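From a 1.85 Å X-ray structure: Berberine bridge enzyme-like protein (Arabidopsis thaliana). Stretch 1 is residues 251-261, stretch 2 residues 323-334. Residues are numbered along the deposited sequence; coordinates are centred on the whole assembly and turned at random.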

# COMPACT_ATOMS: atom_id res chain seq x y z
N SER A 251 21.90 -1.10 -15.36
CA SER A 251 22.21 -2.46 -14.96
C SER A 251 22.97 -2.47 -13.62
O SER A 251 22.98 -3.47 -12.91
CB SER A 251 23.01 -3.15 -16.06
OG SER A 251 22.41 -2.95 -17.33
N THR A 252 23.59 -1.34 -13.28
CA THR A 252 24.25 -1.20 -11.99
C THR A 252 23.69 -0.04 -11.18
O THR A 252 23.77 1.12 -11.60
CB THR A 252 25.77 -0.98 -12.15
OG1 THR A 252 26.39 -2.22 -12.50
CG2 THR A 252 26.38 -0.45 -10.85
N ILE A 253 23.15 -0.35 -10.01
CA ILE A 253 22.76 0.69 -9.06
C ILE A 253 23.50 0.49 -7.73
O ILE A 253 24.29 -0.45 -7.58
CB ILE A 253 21.24 0.71 -8.86
CG1 ILE A 253 20.70 -0.69 -8.53
CG2 ILE A 253 20.58 1.19 -10.14
CD1 ILE A 253 20.84 -1.15 -7.08
N THR A 254 23.24 1.38 -6.79
CA THR A 254 23.96 1.34 -5.52
C THR A 254 23.02 1.46 -4.34
O THR A 254 22.28 2.44 -4.24
CB THR A 254 25.02 2.47 -5.43
OG1 THR A 254 25.90 2.41 -6.56
CG2 THR A 254 25.84 2.33 -4.17
N VAL A 255 23.06 0.47 -3.45
CA VAL A 255 22.40 0.58 -2.14
C VAL A 255 23.42 0.89 -1.03
O VAL A 255 24.62 0.69 -1.20
CB VAL A 255 21.61 -0.70 -1.77
CG1 VAL A 255 20.54 -0.99 -2.81
CG2 VAL A 255 22.56 -1.90 -1.56
N PHE A 256 22.93 1.40 0.10
CA PHE A 256 23.77 1.71 1.25
C PHE A 256 23.01 1.64 2.58
O PHE A 256 21.80 1.83 2.64
CB PHE A 256 24.41 3.11 1.10
CG PHE A 256 23.41 4.25 1.09
CD1 PHE A 256 22.83 4.68 -0.09
CD2 PHE A 256 23.08 4.92 2.28
CE1 PHE A 256 21.94 5.73 -0.09
CE2 PHE A 256 22.19 5.97 2.28
CZ PHE A 256 21.62 6.38 1.09
N LYS A 257 23.74 1.36 3.64
CA LYS A 257 23.14 1.28 4.96
C LYS A 257 24.11 1.91 5.94
O LYS A 257 25.31 1.65 5.89
CB LYS A 257 22.83 -0.17 5.33
CG LYS A 257 22.16 -0.36 6.68
CD LYS A 257 21.71 -1.80 6.89
CE LYS A 257 20.66 -2.21 5.84
NZ LYS A 257 20.22 -3.64 5.91
N VAL A 258 23.58 2.77 6.80
CA VAL A 258 24.36 3.32 7.89
C VAL A 258 23.54 3.20 9.17
O VAL A 258 22.37 3.55 9.20
CB VAL A 258 24.76 4.78 7.64
CG1 VAL A 258 25.28 5.42 8.92
CG2 VAL A 258 25.78 4.87 6.53
N GLN A 259 24.17 2.67 10.22
CA GLN A 259 23.50 2.47 11.49
C GLN A 259 24.03 3.45 12.53
O GLN A 259 25.23 3.68 12.63
CB GLN A 259 23.69 1.03 11.96
CG GLN A 259 22.85 0.65 13.15
CD GLN A 259 23.59 -0.22 14.13
OE1 GLN A 259 24.82 -0.20 14.19
NE2 GLN A 259 22.85 -1.00 14.91
N LYS A 260 23.12 4.04 13.30
CA LYS A 260 23.49 4.93 14.40
C LYS A 260 22.77 4.52 15.67
O LYS A 260 21.55 4.58 15.75
CB LYS A 260 23.18 6.38 14.05
CG LYS A 260 24.00 6.92 12.89
CD LYS A 260 25.50 6.74 13.12
CE LYS A 260 26.30 7.28 11.95
NZ LYS A 260 27.72 6.83 11.98
N THR A 261 23.53 4.10 16.67
CA THR A 261 22.95 3.60 17.90
C THR A 261 22.98 4.67 18.99
O THR A 261 22.29 4.54 20.00
CB THR A 261 23.69 2.33 18.38
OG1 THR A 261 25.10 2.58 18.45
CG2 THR A 261 23.46 1.17 17.42
N GLU A 323 27.03 14.62 7.11
CA GLU A 323 26.81 14.27 8.51
C GLU A 323 26.51 12.78 8.68
O GLU A 323 26.71 12.22 9.76
CB GLU A 323 25.67 15.10 9.09
CG GLU A 323 25.97 16.59 9.23
CD GLU A 323 25.83 17.34 7.91
OE1 GLU A 323 25.12 16.83 7.02
OE2 GLU A 323 26.45 18.43 7.77
N LEU A 324 26.03 12.13 7.62
CA LEU A 324 25.74 10.70 7.67
C LEU A 324 27.02 9.88 7.81
O LEU A 324 27.02 8.82 8.42
CB LEU A 324 24.97 10.26 6.43
CG LEU A 324 24.30 8.91 6.66
CD1 LEU A 324 23.42 8.97 7.91
CD2 LEU A 324 23.51 8.40 5.47
N GLY A 325 28.12 10.37 7.23
CA GLY A 325 29.41 9.72 7.34
C GLY A 325 29.50 8.46 6.50
O GLY A 325 30.23 7.53 6.85
N LEU A 326 28.75 8.44 5.39
CA LEU A 326 28.76 7.31 4.46
C LEU A 326 30.12 7.10 3.82
O LEU A 326 30.72 8.05 3.30
CB LEU A 326 27.72 7.48 3.37
CG LEU A 326 27.64 6.30 2.41
CD1 LEU A 326 27.16 5.10 3.18
CD2 LEU A 326 26.71 6.59 1.25
N GLU A 327 30.60 5.86 3.84
CA GLU A 327 31.84 5.50 3.16
C GLU A 327 31.60 4.28 2.30
O GLU A 327 30.54 3.66 2.39
CB GLU A 327 32.95 5.24 4.17
CG GLU A 327 33.44 6.52 4.84
CD GLU A 327 34.57 6.29 5.82
OE1 GLU A 327 34.45 6.75 6.97
OE2 GLU A 327 35.58 5.66 5.43
N LYS A 328 32.57 3.93 1.45
CA LYS A 328 32.40 2.84 0.49
C LYS A 328 31.94 1.52 1.12
O LYS A 328 31.22 0.73 0.51
CB LYS A 328 33.69 2.61 -0.27
CG LYS A 328 33.48 2.45 -1.76
CD LYS A 328 33.15 1.02 -2.15
CE LYS A 328 33.16 0.86 -3.68
NZ LYS A 328 33.39 -0.54 -4.10
N GLU A 329 32.38 1.31 2.35
CA GLU A 329 32.14 0.06 3.04
C GLU A 329 30.67 -0.08 3.37
O GLU A 329 30.17 -1.19 3.55
CB GLU A 329 32.99 -0.00 4.31
CG GLU A 329 34.46 -0.23 4.01
CD GLU A 329 35.20 0.99 3.45
OE1 GLU A 329 34.91 2.13 3.87
OE2 GLU A 329 36.09 0.79 2.60
N GLY A 330 29.98 1.05 3.43
CA GLY A 330 28.56 1.06 3.73
C GLY A 330 27.75 0.86 2.47
O GLY A 330 26.53 0.74 2.54
N CYS A 331 28.43 0.79 1.33
CA CYS A 331 27.78 0.72 0.03
C CYS A 331 27.90 -0.62 -0.67
O CYS A 331 28.86 -1.34 -0.49
CB CYS A 331 28.34 1.79 -0.88
SG CYS A 331 28.20 3.43 -0.24
N GLU A 332 26.93 -0.92 -1.52
CA GLU A 332 26.98 -2.13 -2.31
C GLU A 332 26.36 -1.91 -3.69
O GLU A 332 25.18 -1.58 -3.80
CB GLU A 332 26.25 -3.28 -1.60
CG GLU A 332 26.45 -4.60 -2.31
CD GLU A 332 26.05 -5.80 -1.49
OE1 GLU A 332 25.58 -5.62 -0.35
OE2 GLU A 332 26.21 -6.92 -1.99
N GLU A 333 27.17 -2.11 -4.74
CA GLU A 333 26.68 -2.06 -6.10
C GLU A 333 26.02 -3.38 -6.46
O GLU A 333 26.56 -4.45 -6.21
CB GLU A 333 27.81 -1.74 -7.09
CG GLU A 333 28.19 -0.24 -7.14
CD GLU A 333 29.14 0.11 -8.29
OE1 GLU A 333 29.85 -0.80 -8.77
OE2 GLU A 333 29.18 1.29 -8.70
N MET A 334 24.83 -3.31 -7.04
CA MET A 334 24.09 -4.51 -7.46
C MET A 334 23.08 -4.10 -8.52
O MET A 334 23.01 -2.93 -8.89
CB MET A 334 23.38 -5.17 -6.27
CG MET A 334 22.34 -4.27 -5.59
SD MET A 334 21.62 -5.01 -4.12
CE MET A 334 23.05 -5.23 -3.10

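Strands 253-260 and 331-334 run antiparallel, their N-to-C directions 154° apart and their axes approaching to 4.6 Å. Register follows from the paired backbone hydrogen bonds. Ile-253 N donates to Met-334 O (2.8 Å) and Met-334 N to Ile-253 O (3.0 Å); two residues on, Val-255 N donates to Glu-332 O (3.0 Å) and Glu-332 N to Val-255 O (2.8 Å). Lys-257 N to Gly-330 O (3.1 Å, 157° at the hydrogen) extends the ladder into the 3-10 segment.

Met-334 has the largest area covered across the contact, 86 Å². Its side chain shares a sheet face with Ile-253 and Val-255, and with chi1 p, chi2 t and chi3 p it spans both: CG lies 3.8 Å from Ile-253 CD1, and CE 3.7 Å from Val-255 CG2. These are apolar contacts, with the thioether methyl reaching the valine.

Leu-324, with 72 Å² covered by the other stretch, lies beyond the paired strands. Its CB points sideways, but the branch ends come nearer: CD2 is 4.2 Å from Phe-256 CE2, and CD1 is 4.1 Å from Val-258 CG1. Leu-326 completes this apolar cluster, placing CD2 over one face of the Phe-256 ring and CD1 3.6 Å from Val-258 CG2. Dispersion and the exclusion of water thus supplement the backbone bonds at the end of the strand pairing and just past it.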